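S-adenosylmethionine dependent methyltransferase (Mesorhizobium loti, PDB 3BKW) probably transfers methyl groups from S-adenosylmethionine to an acceptor that has not been identified. Local coordinates at residues A[45-50]-A[107-113]; A[127-131]-A[200-206]; A[145-151]-A[189-194]. The contacts are given in a common frame with arbitrary orientation. Residue numbers count along the deposited sequence, not the author numbering.

Contact 1. Residues A[45-50]-A[107-113]. With EDO (1,2-ethanediol), chain F.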
# COMPACT_ATOMS: atom_id res chain seq x y z
N LEU A 45 14.66 -8.99 23.00
CA LEU A 45 15.16 -8.67 21.66
C LEU A 45 16.30 -7.67 21.66
O LEU A 45 16.42 -6.85 22.57
CB LEU A 45 14.05 -8.12 20.74
CG LEU A 45 12.82 -8.98 20.46
CD1 LEU A 45 12.03 -8.33 19.31
CD2 LEU A 45 13.18 -10.43 20.12
N ARG A 46 17.10 -7.76 20.61
CA ARG A 46 18.15 -6.81 20.29
C ARG A 46 17.46 -5.87 19.30
O ARG A 46 16.94 -6.33 18.27
CB ARG A 46 19.32 -7.50 19.64
CG ARG A 46 19.95 -8.58 20.54
CD ARG A 46 20.91 -9.41 19.73
NE ARG A 46 20.17 -10.16 18.71
CZ ARG A 46 20.71 -10.74 17.64
NH1 ARG A 46 22.02 -10.72 17.41
NH2 ARG A 46 19.92 -11.36 16.79
N ILE A 47 17.45 -4.57 19.62
CA ILE A 47 16.70 -3.58 18.85
C ILE A 47 17.56 -2.39 18.44
O ILE A 47 18.40 -1.93 19.23
CB ILE A 47 15.52 -3.05 19.70
CG1 ILE A 47 14.64 -4.20 20.22
CG2 ILE A 47 14.66 -2.03 18.90
CD1 ILE A 47 13.48 -3.79 21.14
N VAL A 48 17.35 -1.90 17.21
CA VAL A 48 17.97 -0.67 16.76
C VAL A 48 16.86 0.33 16.45
O VAL A 48 15.88 -0.02 15.78
CB VAL A 48 18.96 -0.86 15.58
CG1 VAL A 48 18.30 -1.49 14.35
CG2 VAL A 48 19.64 0.48 15.23
N ASP A 49 17.02 1.57 16.93
CA ASP A 49 16.08 2.66 16.73
C ASP A 49 16.75 3.66 15.81
O ASP A 49 17.72 4.30 16.20
CB ASP A 49 15.72 3.30 18.07
CG ASP A 49 14.70 4.40 17.95
OD1 ASP A 49 14.36 4.80 16.83
OD2 ASP A 49 14.19 4.85 18.99
N LEU A 50 16.25 3.76 14.57
CA LEU A 50 16.82 4.63 13.56
C LEU A 50 16.15 6.00 13.61
O LEU A 50 14.99 6.13 13.21
CB LEU A 50 16.69 4.00 12.16
CG LEU A 50 17.22 2.59 11.94
CD1 LEU A 50 16.86 2.05 10.56
CD2 LEU A 50 18.71 2.55 12.14
N SER A 107 22.83 -8.72 13.75
CA SER A 107 22.97 -8.17 15.12
C SER A 107 21.71 -7.68 15.81
O SER A 107 21.76 -7.31 17.01
CB SER A 107 23.99 -7.04 15.06
OG SER A 107 25.27 -7.59 14.80
N PHE A 108 20.58 -7.66 15.09
CA PHE A 108 19.31 -7.18 15.65
C PHE A 108 18.15 -8.07 15.29
O PHE A 108 18.14 -8.69 14.24
CB PHE A 108 19.05 -5.73 15.21
CG PHE A 108 20.12 -4.80 15.64
CD1 PHE A 108 20.11 -4.29 16.93
CD2 PHE A 108 21.17 -4.49 14.79
CE1 PHE A 108 21.13 -3.45 17.36
CE2 PHE A 108 22.18 -3.64 15.20
CZ PHE A 108 22.16 -3.12 16.50
N ASP A 109 17.17 -8.13 16.18
CA ASP A 109 15.93 -8.86 15.96
C ASP A 109 14.84 -7.92 15.45
O ASP A 109 13.88 -8.38 14.84
CB ASP A 109 15.47 -9.50 17.27
CG ASP A 109 16.50 -10.41 17.84
OD1 ASP A 109 16.81 -11.41 17.16
OD2 ASP A 109 17.02 -10.11 18.94
N LEU A 110 14.96 -6.63 15.77
CA LEU A 110 13.98 -5.62 15.39
C LEU A 110 14.67 -4.31 15.06
O LEU A 110 15.53 -3.88 15.80
CB LEU A 110 13.01 -5.37 16.56
CG LEU A 110 11.99 -4.22 16.48
CD1 LEU A 110 11.05 -4.42 15.28
CD2 LEU A 110 11.24 -4.05 17.78
N ALA A 111 14.28 -3.72 13.93
CA ALA A 111 14.66 -2.37 13.58
C ALA A 111 13.38 -1.52 13.63
O ALA A 111 12.34 -1.92 13.09
CB ALA A 111 15.31 -2.30 12.20
N TYR A 112 13.44 -0.41 14.34
CA TYR A 112 12.34 0.53 14.50
C TYR A 112 12.74 1.91 14.03
O TYR A 112 13.87 2.31 14.22
CB TYR A 112 11.95 0.61 15.96
CG TYR A 112 10.89 1.64 16.33
CD1 TYR A 112 9.53 1.32 16.27
CD2 TYR A 112 11.25 2.95 16.72
CE1 TYR A 112 8.54 2.27 16.62
CE2 TYR A 112 10.27 3.90 17.07
CZ TYR A 112 8.93 3.56 17.02
OH TYR A 112 7.99 4.52 17.40
N SER A 113 11.80 2.64 13.43
CA SER A 113 12.04 4.02 13.06
C SER A 113 10.77 4.84 13.00
O SER A 113 9.85 4.49 12.28
CB SER A 113 12.74 4.09 11.71
OG SER A 113 13.08 5.44 11.40
C1 EDO F . 14.64 -12.48 14.81
O1 EDO F . 15.81 -13.01 15.42
C2 EDO F . 13.41 -13.10 15.46
O2 EDO F . 13.20 -12.53 16.78
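Start at Ser-107, whose carbonyl O lies over one face of the Arg-46 guanidinium, 3.4 Å from NH1 but badly angled for a hydrogen bond. Next, Phe-108 turns its ring under Val-48: Val-48 CB sits 3.8 Å from the centroid of the Phe-108 ring, almost on its normal, a CH-pi contact. Asp-109 marks a corner in the chain. Asp-109 N (2.8 Å) and Leu-110 N (3.2 Å) both donate to Arg-46 O, the doubled pairing seen in a beta bulge, while the Asp-109 carboxylate folds back on Arg-46. OD2 of Asp-109 accepts from Arg-46 N at 2.9 Å and from Arg-46 NE at 3.2 Å, and OD1 completes the salt bridge with Arg-46 NH2 at 3.1 Å; NH2 also bonds to Ser-135.

From Leu-110 onward the pairing is regular and parallel. Leu-110 O takes Val-48 N (3.0 Å), Tyr-112 N reaches Val-48 O (2.9 Å), and Tyr-112 O takes Leu-50 N (2.8 Å). Side chains alternate: Leu-110 and Tyr-112 share a face with Ile-47 and Asp-49, whereas Ala-111 meets Val-48 on the other. Ser-113 finishes the pairing through its side chain, OG donating to Leu-50 O at 2.7 Å.

These are the adjacent first and fourth strands of the class I methyltransferase sheet, whose first strand leads into the glycine-rich cofactor loop in this family. Strand 68-73 flanks 46-50 and strand 138-145 flanks 108-114, while helix 56-63 packs on the Ile-47 and Asp-49 face, with Phe-57 stacked on Tyr-112.

Contact 2. Residues A[127-131]-A[200-206]. With EDO (1,2-ethanediol), chain E.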
# COMPACT_ATOMS: atom_id res chain seq x y z
N PHE A 127 17.23 0.30 3.38
CA PHE A 127 16.52 -0.97 3.53
C PHE A 127 17.46 -2.17 3.42
O PHE A 127 17.36 -3.12 4.20
CB PHE A 127 15.41 -1.14 2.46
CG PHE A 127 14.24 -0.19 2.57
CD1 PHE A 127 13.91 0.47 3.75
CD2 PHE A 127 13.37 -0.07 1.49
CE1 PHE A 127 12.78 1.29 3.82
CE2 PHE A 127 12.24 0.74 1.55
CZ PHE A 127 11.93 1.41 2.71
N ARG A 128 18.37 -2.15 2.45
CA ARG A 128 19.35 -3.24 2.30
C ARG A 128 20.26 -3.36 3.52
O ARG A 128 20.58 -4.47 3.95
CB ARG A 128 20.16 -3.11 1.03
CG ARG A 128 19.30 -3.21 -0.22
CD ARG A 128 20.13 -3.14 -1.48
NE ARG A 128 20.89 -1.89 -1.72
CZ ARG A 128 20.50 -0.84 -2.46
NH1 ARG A 128 19.31 -0.81 -3.04
NH2 ARG A 128 21.32 0.20 -2.61
N THR A 129 20.64 -2.22 4.08
CA THR A 129 21.47 -2.16 5.28
C THR A 129 20.74 -2.75 6.48
O THR A 129 21.30 -3.56 7.23
CB THR A 129 21.95 -0.72 5.53
OG1 THR A 129 22.81 -0.35 4.45
CG2 THR A 129 22.72 -0.59 6.83
N VAL A 130 19.48 -2.36 6.64
CA VAL A 130 18.64 -2.90 7.72
C VAL A 130 18.44 -4.41 7.52
O VAL A 130 18.56 -5.17 8.48
CB VAL A 130 17.32 -2.11 7.87
CG1 VAL A 130 16.36 -2.81 8.87
CG2 VAL A 130 17.60 -0.68 8.32
N HIS A 131 18.19 -4.83 6.28
CA HIS A 131 17.98 -6.26 6.00
C HIS A 131 19.18 -7.10 6.48
O HIS A 131 18.99 -8.09 7.19
CB HIS A 131 17.68 -6.50 4.52
CG HIS A 131 17.40 -7.93 4.18
ND1 HIS A 131 18.40 -8.83 3.86
CD2 HIS A 131 16.24 -8.62 4.08
CE1 HIS A 131 17.86 -10.00 3.59
NE2 HIS A 131 16.55 -9.90 3.72
N ALA A 200 10.37 -1.42 -2.94
CA ALA A 200 11.77 -1.28 -2.49
C ALA A 200 12.08 -2.22 -1.33
O ALA A 200 13.15 -2.84 -1.30
CB ALA A 200 12.06 0.16 -2.13
N LEU A 201 11.15 -2.36 -0.39
CA LEU A 201 11.30 -3.35 0.69
C LEU A 201 11.41 -4.77 0.14
O LEU A 201 12.29 -5.52 0.53
CB LEU A 201 10.14 -3.28 1.67
CG LEU A 201 10.12 -2.08 2.64
CD1 LEU A 201 8.75 -1.95 3.33
CD2 LEU A 201 11.22 -2.26 3.67
N ILE A 202 10.52 -5.10 -0.78
CA ILE A 202 10.47 -6.45 -1.38
C ILE A 202 11.77 -6.75 -2.15
O ILE A 202 12.40 -7.79 -1.93
CB ILE A 202 9.21 -6.60 -2.29
CG1 ILE A 202 7.93 -6.58 -1.44
CG2 ILE A 202 9.24 -7.93 -3.09
CD1 ILE A 202 6.67 -6.35 -2.28
N ARG A 203 12.21 -5.80 -2.99
CA ARG A 203 13.46 -5.94 -3.76
C ARG A 203 14.69 -6.08 -2.83
O ARG A 203 15.67 -6.76 -3.18
CB ARG A 203 13.63 -4.74 -4.70
CG ARG A 203 14.69 -4.83 -5.76
CD ARG A 203 14.68 -3.58 -6.67
NE ARG A 203 13.37 -3.34 -7.29
CZ ARG A 203 12.45 -2.41 -6.95
NH1 ARG A 203 12.65 -1.49 -6.00
NH2 ARG A 203 11.29 -2.39 -7.63
N SER A 204 14.62 -5.43 -1.67
CA SER A 204 15.66 -5.48 -0.64
C SER A 204 15.69 -6.78 0.18
O SER A 204 16.60 -6.97 0.99
CB SER A 204 15.55 -4.25 0.28
OG SER A 204 15.77 -3.05 -0.46
N GLY A 205 14.71 -7.67 -0.00
CA GLY A 205 14.65 -8.97 0.68
C GLY A 205 13.59 -9.17 1.75
O GLY A 205 13.52 -10.25 2.34
N PHE A 206 12.75 -8.16 1.97
CA PHE A 206 11.71 -8.20 3.00
C PHE A 206 10.41 -8.76 2.46
O PHE A 206 10.10 -8.61 1.28
CB PHE A 206 11.42 -6.80 3.57
CG PHE A 206 12.51 -6.22 4.43
CD1 PHE A 206 12.61 -6.58 5.77
CD2 PHE A 206 13.42 -5.30 3.91
CE1 PHE A 206 13.60 -6.04 6.59
CE2 PHE A 206 14.41 -4.73 4.73
CZ PHE A 206 14.51 -5.11 6.08
C1 EDO E . 19.30 2.69 -5.28
O1 EDO E . 19.43 2.23 -3.93
C2 EDO E . 19.65 1.56 -6.25
O2 EDO E . 18.86 0.38 -6.03
O HOH W 1 16.95 -2.79 -2.96
O HOH W 2 14.96 -12.34 3.81
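Phe-127, His-131 and Ser-204 make most of this joint between helix 123-133 and the C-terminal end of helix 194-203, two helices of the Rossmann-like fold lying against its central sheet. The second helix finishes in a Schellman motif at Gly-205, whose positive phi demands glycine. A CB there would also collide with the imidazole of His-131.

Phe-127 fills the buried side. Leu-201 CD2 stands over its ring, 3.6 Å from the centroid in a CH-pi contact, and Ala-200 CB touches Phe-127 CE2 at the edge, 3.7 Å away. Further along, the edge of the His-131 ring points into the face of Phe-206, a T-shaped pair with centroids 5.3 Å apart, while Ser-204 O lies over a face of the imidazole. Phe-206 itself packs on Ala-241 of strand 236-242.

Water closes the exposed side: one molecule joins His-131 NE2 to Gly-205 O, each at 2.9 Å, and another donates to Ser-204 OG at 2.8 Å while accepting from Arg-128 NH1 at 3.1 Å.

Contact 3. Residues A[145-151]-A[189-194]. With EDO (1,2-ethanediol), chain C; EDO (1,2-ethanediol), chain D.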
# COMPACT_ATOMS: atom_id res chain seq x y z
N GLU A 145 5.78 9.95 6.81
CA GLU A 145 4.70 10.76 6.27
C GLU A 145 4.14 10.03 5.06
O GLU A 145 4.86 9.47 4.25
CB GLU A 145 5.18 12.15 5.84
CG GLU A 145 5.39 13.08 7.01
CD GLU A 145 5.84 14.47 6.65
OE1 GLU A 145 5.71 14.87 5.49
OE2 GLU A 145 6.34 15.14 7.56
N HIS A 146 2.82 10.02 4.99
CA HIS A 146 2.10 9.33 3.91
C HIS A 146 2.26 10.12 2.60
O HIS A 146 2.31 11.35 2.65
CB HIS A 146 0.61 9.26 4.29
CG HIS A 146 -0.19 8.31 3.46
ND1 HIS A 146 -0.58 8.57 2.17
CD2 HIS A 146 -0.72 7.10 3.78
CE1 HIS A 146 -1.29 7.56 1.71
NE2 HIS A 146 -1.38 6.65 2.66
N PRO A 147 2.39 9.42 1.45
CA PRO A 147 2.47 10.20 0.20
C PRO A 147 1.28 11.15 -0.11
O PRO A 147 1.46 12.16 -0.78
CB PRO A 147 2.69 9.10 -0.87
CG PRO A 147 2.22 7.86 -0.25
CD PRO A 147 2.52 7.97 1.20
N ILE A 148 0.07 10.84 0.37
CA ILE A 148 -1.06 11.78 0.23
C ILE A 148 -0.73 13.11 0.91
O ILE A 148 -1.02 14.17 0.38
CB ILE A 148 -2.36 11.20 0.82
CG1 ILE A 148 -2.91 10.13 -0.13
CG2 ILE A 148 -3.42 12.33 1.03
CD1 ILE A 148 -4.03 9.32 0.44
N TYR A 149 -0.11 13.03 2.09
CA TYR A 149 0.30 14.19 2.84
C TYR A 149 1.50 14.90 2.20
O TYR A 149 1.54 16.15 2.18
CB TYR A 149 0.61 13.77 4.29
CG TYR A 149 0.96 14.91 5.20
CD1 TYR A 149 -0.03 15.69 5.80
CD2 TYR A 149 2.29 15.20 5.48
CE1 TYR A 149 0.31 16.76 6.65
CE2 TYR A 149 2.65 16.27 6.32
CZ TYR A 149 1.65 17.03 6.92
OH TYR A 149 1.99 18.09 7.73
N MSE A 150 2.47 14.15 1.69
CA MSE A 150 3.69 14.73 1.08
C MSE A 150 3.55 15.25 -0.34
O MSE A 150 4.30 16.13 -0.75
CB MSE A 150 4.81 13.69 1.06
CG MSE A 150 5.28 13.24 2.42
SE MSE A 150 6.89 12.16 2.25
CE MSE A 150 6.12 10.60 1.25
N ALA A 151 2.64 14.67 -1.12
CA ALA A 151 2.49 15.01 -2.55
C ALA A 151 2.29 16.47 -2.94
O ALA A 151 2.99 16.95 -3.83
CB ALA A 151 1.34 14.19 -3.17
N LYS A 189 12.01 16.56 2.34
CA LYS A 189 11.45 15.20 2.43
C LYS A 189 11.39 14.62 1.05
O LYS A 189 11.45 15.35 0.06
CB LYS A 189 10.10 15.20 3.12
CG LYS A 189 9.00 16.07 2.53
CD LYS A 189 7.86 16.12 3.53
CE LYS A 189 6.83 17.12 3.18
NZ LYS A 189 5.84 17.22 4.32
N HIS A 190 11.29 13.30 0.98
CA HIS A 190 11.32 12.56 -0.27
C HIS A 190 10.02 11.87 -0.49
O HIS A 190 9.66 10.93 0.22
CB HIS A 190 12.50 11.60 -0.24
CG HIS A 190 13.80 12.34 -0.15
ND1 HIS A 190 14.43 12.87 -1.25
CD2 HIS A 190 14.48 12.78 0.93
CE1 HIS A 190 15.50 13.53 -0.86
NE2 HIS A 190 15.56 13.49 0.46
N HIS A 191 9.29 12.38 -1.49
CA HIS A 191 8.00 11.87 -1.84
C HIS A 191 8.17 10.60 -2.64
O HIS A 191 8.81 10.60 -3.70
CB HIS A 191 7.19 12.88 -2.63
CG HIS A 191 5.88 12.34 -3.09
ND1 HIS A 191 4.86 11.99 -2.22
CD2 HIS A 191 5.42 12.06 -4.33
CE1 HIS A 191 3.84 11.53 -2.92
NE2 HIS A 191 4.16 11.55 -4.20
N ARG A 192 7.61 9.51 -2.10
CA ARG A 192 7.61 8.20 -2.74
C ARG A 192 6.23 7.64 -2.50
O ARG A 192 5.73 7.73 -1.36
CB ARG A 192 8.65 7.27 -2.13
CG ARG A 192 10.09 7.59 -2.52
CD ARG A 192 11.10 6.69 -1.81
NE ARG A 192 11.34 7.09 -0.41
CZ ARG A 192 12.41 7.76 0.06
NH1 ARG A 192 13.43 8.12 -0.72
NH2 ARG A 192 12.46 8.02 1.37
N THR A 193 5.64 7.02 -3.52
CA THR A 193 4.30 6.44 -3.39
C THR A 193 4.36 5.20 -2.48
O THR A 193 5.44 4.67 -2.21
CB THR A 193 3.74 6.04 -4.78
OG1 THR A 193 4.52 4.96 -5.31
CG2 THR A 193 3.73 7.24 -5.78
N VAL A 194 3.20 4.75 -1.99
CA VAL A 194 3.13 3.53 -1.16
C VAL A 194 3.74 2.35 -1.94
O VAL A 194 4.54 1.59 -1.40
CB VAL A 194 1.68 3.18 -0.72
CG1 VAL A 194 1.66 1.90 0.14
CG2 VAL A 194 1.01 4.34 0.04
C1 EDO C . 9.14 6.36 2.42
O1 EDO C . 9.63 5.65 1.27
C2 EDO C . 8.48 7.69 2.03
O2 EDO C . 9.45 8.71 1.77
C1 EDO D . 12.68 9.90 -4.34
O1 EDO D . 11.51 10.43 -3.72
C2 EDO D . 13.91 10.54 -3.71
O2 EDO D . 13.88 11.98 -3.83
O HOH W 3 3.43 17.94 2.99
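A single helical turn, 147-150, lies beside the chain as it leaves strand 189-191 and enters helix 194-203. The backbones come closest at Pro-147 and Thr-193, with CA atoms 5.5 Å apart, and at Met-150 and His-191, with CA atoms 5.9 Å apart, yet no backbone hydrogen bond joins them. His-146 is the N-cap of the turn, its ND1 accepting from Ile-148 N at 3.0 Å; its NE2 is hydrogen-bonded to Glu-213.

Pro-147 wedges in between His-191 and Val-194: its CB is 3.4 Å from His-191 CE1 and its CG 3.7 Å from Val-194 CG2. The His-191 ring also lies under Ala-151, CA 4.0 Å from the ring centroid, a CH-pi contact; its NE2 bonds to Tyr-172 O, but its ND1 finds no partner.

Strand 138-145 of the class I methyltransferase sheet runs into this turn; strand 189-191 pairs antiparallel with 176-178 in a small separate sheet before helix 194-203. Selenomethionine Met-150 packs against strand 189-191, SE 3.6 Å from His-190 O. Beyond it, Lys-189 NZ makes a salt bridge with Glu-145 OE1 at 2.6 Å, another with Asp-181, and donates to a water 2.8 Å away that in turn bonds Tyr-149 O at 2.7 Å.

Overall arrangement
Contact 1 is sheet core, its parallel strands joined mainly by backbone hydrogen bonds, with a salt bridge at the partly exposed end. Contacts 2 and 3 have no backbone bond across them and rely on side chains. Contact 2 is partly buried, with aromatic and aliphatic packing toward the sheet and water on its exposed side; contact 3 is buried and, like contact 1, includes a salt bridge. Helix 123-133 follows strand 108-114 in the chain, and Val-130 of contact 2 rests on Ala-111 and Leu-50 of contact 1. Contact 3 lies across the chain's centre from contact 1. It is nested in the loop closed by contact 2, and both use helix 194-203, contact 3 at its start and contact 2 at its end.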